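Long-range contact in chloroplastic group IIB intron splicing facilitator CRS2, chloroplastic (PDB 1RYB), which is required for the splicing of group IIB introns in chloroplasts, working in complexes with CAF1 or CAF2 and lacking peptidyl-tRNA hydrolase activity: residues W18-L23 with H101-Y106. Sequence-based numbering, arbitrary orientation.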
ATOM      1  N   TRP A  18      -2.003 -13.232  -5.131  1.00 13.01           N
ATOM      2  CA  TRP A  18      -1.819 -12.135  -4.176  1.00 12.74           C
ATOM      3  C   TRP A  18      -2.619 -10.936  -4.619  1.00  9.10           C
ATOM      4  O   TRP A  18      -2.847 -10.714  -5.812  1.00  9.80           O
ATOM      5  CB  TRP A  18      -0.354 -11.652  -4.050  1.00 11.09           C
ATOM      6  CG  TRP A  18       0.505 -12.598  -3.246  1.00 11.67           C
ATOM      7  CD1 TRP A  18       0.853 -13.903  -3.608  1.00 11.58           C
ATOM      8  CD2 TRP A  18       1.160 -12.323  -1.995  1.00 10.14           C
ATOM      9  NE1 TRP A  18       1.654 -14.440  -2.644  1.00 14.22           N
ATOM     10  CE2 TRP A  18       1.843 -13.504  -1.623  1.00 13.49           C
ATOM     11  CE3 TRP A  18       1.178 -11.224  -1.123  1.00 12.24           C
ATOM     12  CZ2 TRP A  18       2.662 -13.530  -0.488  1.00 19.64           C
ATOM     13  CZ3 TRP A  18       1.913 -11.331   0.089  1.00 13.09           C
ATOM     14  CH2 TRP A  18       2.622 -12.459   0.380  1.00 11.66           C
ATOM     15  N   LEU A  19      -3.005 -10.138  -3.629  1.00 12.01           N
ATOM     16  CA  LEU A  19      -3.673  -8.892  -3.929  1.00 11.48           C
ATOM     17  C   LEU A  19      -2.791  -7.854  -3.302  1.00 15.77           C
ATOM     18  O   LEU A  19      -2.614  -7.875  -2.114  1.00 13.09           O
ATOM     19  CB  LEU A  19      -5.103  -8.905  -3.355  1.00 10.89           C
ATOM     20  CG  LEU A  19      -5.980  -7.672  -3.683  1.00  9.38           C
ATOM     21  CD1 LEU A  19      -7.365  -7.979  -3.044  1.00 12.46           C
ATOM     22  CD2 LEU A  19      -5.415  -6.459  -2.911  1.00 12.57           C
ATOM     23  N   ILE A  20      -2.191  -6.985  -4.115  1.00  7.28           N
ATOM     24  CA  ILE A  20      -1.280  -6.003  -3.652  1.00  5.16           C
ATOM     25  C   ILE A  20      -1.974  -4.676  -3.726  1.00  9.79           C
ATOM     26  O   ILE A  20      -2.204  -4.112  -4.857  1.00 11.32           O
ATOM     27  CB  ILE A  20       0.016  -6.049  -4.543  1.00  8.85           C
ATOM     28  CG1 ILE A  20       0.740  -7.448  -4.404  1.00  8.53           C
ATOM     29  CG2 ILE A  20       0.978  -4.903  -4.109  1.00 11.67           C
ATOM     30  CD1 ILE A  20       1.791  -7.655  -5.431  1.00 18.68           C
ATOM     31  N   ALA A  21      -2.302  -4.126  -2.545  1.00  8.95           N
ATOM     32  CA  ALA A  21      -3.106  -2.877  -2.545  1.00  7.32           C
ATOM     33  C   ALA A  21      -2.370  -1.716  -1.928  1.00 16.65           C
ATOM     34  O   ALA A  21      -1.816  -1.860  -0.880  1.00 12.26           O
ATOM     35  CB  ALA A  21      -4.425  -3.129  -1.749  1.00 11.27           C
ATOM     36  N   GLY A  22      -2.341  -0.586  -2.633  1.00 10.29           N
ATOM     37  CA  GLY A  22      -1.696   0.628  -2.133  1.00  6.06           C
ATOM     38  C   GLY A  22      -2.841   1.613  -1.805  1.00 10.59           C
ATOM     39  O   GLY A  22      -3.813   1.753  -2.614  1.00 12.37           O
ATOM     40  N   LEU A  23      -2.787   2.203  -0.570  1.00 10.98           N
ATOM     41  CA  LEU A  23      -3.794   3.124  -0.058  1.00 10.58           C
ATOM     42  C   LEU A  23      -3.571   4.567  -0.509  1.00 13.42           C
ATOM     43  O   LEU A  23      -2.421   5.051  -0.664  1.00 11.60           O
ATOM     44  CB  LEU A  23      -3.858   3.046   1.457  1.00  7.74           C
ATOM     45  CG  LEU A  23      -4.142   1.605   1.892  1.00 10.06           C
ATOM     46  CD1 LEU A  23      -4.481   1.608   3.364  1.00 11.98           C
ATOM     47  CD2 LEU A  23      -5.380   1.058   1.128  1.00 12.09           C
ATOM     48  N   HIS A 101      -2.235 -13.362   1.803  1.00 12.69           N
ATOM     49  CA  HIS A 101      -1.728 -12.856   0.517  1.00 12.34           C
ATOM     50  C   HIS A 101      -2.331 -11.515   0.141  1.00 12.63           C
ATOM     51  O   HIS A 101      -2.259 -11.081  -1.020  1.00 15.04           O
ATOM     52  CB  HIS A 101      -2.004 -13.860  -0.614  1.00  9.31           C
ATOM     53  CG  HIS A 101      -1.114 -15.030  -0.561  1.00 15.07           C
ATOM     54  ND1 HIS A 101      -1.215 -16.031  -1.500  1.00 15.51           N
ATOM     55  CD2 HIS A 101      -0.099 -15.363   0.333  1.00 12.97           C
ATOM     56  CE1 HIS A 101      -0.268 -16.962  -1.169  1.00 18.95           C
ATOM     57  NE2 HIS A 101       0.406 -16.564  -0.055  1.00 15.15           N
ATOM     58  N   ILE A 102      -2.959 -10.881   1.125  1.00  9.42           N
ATOM     59  CA  ILE A 102      -3.507  -9.558   0.919  1.00  6.55           C
ATOM     60  C   ILE A 102      -2.482  -8.608   1.465  1.00 15.20           C
ATOM     61  O   ILE A 102      -2.363  -8.459   2.697  1.00 13.58           O
ATOM     62  CB  ILE A 102      -4.808  -9.362   1.694  1.00  8.09           C
ATOM     63  CG1 ILE A 102      -5.871 -10.403   1.219  1.00 10.40           C
ATOM     64  CG2 ILE A 102      -5.311  -7.928   1.465  1.00 10.08           C
ATOM     65  CD1 ILE A 102      -7.150 -10.332   2.022  1.00 12.71           C
ATOM     66  N   LEU A 103      -1.697  -7.959   0.536  1.00  9.95           N
ATOM     67  CA  LEU A 103      -0.617  -7.083   0.961  1.00  7.60           C
ATOM     68  C   LEU A 103      -1.085  -5.661   0.929  1.00 11.82           C
ATOM     69  O   LEU A 103      -1.417  -5.138  -0.142  1.00 12.32           O
ATOM     70  CB  LEU A 103       0.617  -7.281   0.055  1.00  8.04           C
ATOM     71  CG  LEU A 103       1.787  -6.324   0.221  1.00  8.86           C
ATOM     72  CD1 LEU A 103       2.400  -6.481   1.629  1.00 15.50           C
ATOM     73  CD2 LEU A 103       2.850  -6.780  -0.790  1.00  8.75           C
ATOM     74  N   LEU A 104      -0.995  -4.999   2.121  1.00  9.32           N
ATOM     75  CA  LEU A 104      -1.339  -3.584   2.177  1.00 10.60           C
ATOM     76  C   LEU A 104      -0.098  -2.736   2.199  1.00 10.18           C
ATOM     77  O   LEU A 104       0.805  -2.978   2.979  1.00 11.39           O
ATOM     78  CB  LEU A 104      -2.211  -3.164   3.416  1.00 15.11           C
ATOM     79  CG  LEU A 104      -3.691  -3.231   3.166  1.00  9.05           C
ATOM     80  CD1 LEU A 104      -4.169  -2.074   2.315  1.00 10.85           C
ATOM     81  CD2 LEU A 104      -4.100  -4.600   2.575  1.00 10.83           C
ATOM     82  N   ILE A 105      -0.095  -1.672   1.381  1.00  8.75           N
ATOM     83  CA  ILE A 105       1.022  -0.722   1.282  1.00  9.30           C
ATOM     84  C   ILE A 105       0.517   0.681   1.631  1.00  8.74           C
ATOM     85  O   ILE A 105      -0.418   1.159   0.981  1.00  8.33           O
ATOM     86  CB  ILE A 105       1.667  -0.802  -0.133  1.00  9.36           C
ATOM     87  CG1 ILE A 105       1.983  -2.265  -0.444  1.00  5.09           C
ATOM     88  CG2 ILE A 105       2.960   0.071  -0.167  1.00 11.54           C
ATOM     89  CD1 ILE A 105       2.880  -2.368  -1.699  1.00 12.51           C
ATOM     90  N   TYR A 106       1.159   1.373   2.586  1.00  9.18           N
ATOM     91  CA  TYR A 106       0.571   2.673   3.015  1.00  5.42           C
ATOM     92  C   TYR A 106       1.580   3.533   3.757  1.00  7.25           C
ATOM     93  O   TYR A 106       2.670   3.076   4.047  1.00  9.69           O
ATOM     94  CB  TYR A 106      -0.645   2.358   3.968  1.00  8.46           C
ATOM     95  CG  TYR A 106      -0.129   1.674   5.267  1.00 14.09           C
ATOM     96  CD1 TYR A 106       0.209   2.431   6.389  1.00 13.64           C
ATOM     97  CD2 TYR A 106       0.178   0.319   5.335  1.00 20.14           C
ATOM     98  CE1 TYR A 106       0.683   1.821   7.547  1.00 17.72           C
ATOM     99  CE2 TYR A 106       0.823  -0.289   6.427  1.00 18.54           C
ATOM    100  CZ  TYR A 106       1.009   0.470   7.579  1.00 21.09           C
ATOM    101  OH  TYR A 106       1.613  -0.069   8.721  1.00 31.85           O
TER
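His101 lays its imidazole flat over one face of the Trp18 indole, a face-to-face stack with the planes 12° apart and the imidazole and five-membered ring centroids separated by 3.7 Å. Trp18 NE1 sits over the centre of the imidazole, and His101 CB adds a CH-pi contact to the five-membered ring of the indole. His101 CG is anti to the carbonyl carbon (chi1 -74°), which starts the ring toward the indole, and the hydrogen bond from ND1 to Pro17 O, together with the stack, helps to fix the ring's turn. An alanine in place of Trp18 would probably leave the imidazole without its stacking partner and open a gap beside Leu103 CB, which approaches the indole edge. His101 O accepts the first interstrand bond, from Leu19 N at 2.9 Å. Ile102 lies on the Leu19 side of the sheet, where helix 84-94 covers both. Leu103 bonds through both backbone groups: its N to Leu19 O and its O to Ala21 N, each 2.8 Å. Leu104 sends CD1 to Leu23 CD2, 3.6 Å away, and also meets Ala21 CB. Ile105 N bonds Ala21 O, Ile105 O receives Leu23 N, and Ile105 CD1 lies 4.0 Å from Ile20 CG2 on the side covered by helix 37-48. Tyr106 offers CB to Leu23 CD1, while its hydroxyl bonds Ser147 OG. Strands 70-77 and 145-149 flank this in-register parallel pair, central in the helix-covered mixed sheet of the peptidyl-tRNA hydrolase fold; strand 102-108 continues into Asp107, whose counterpart in active relatives probably readies the catalytic histidine to accept a proton.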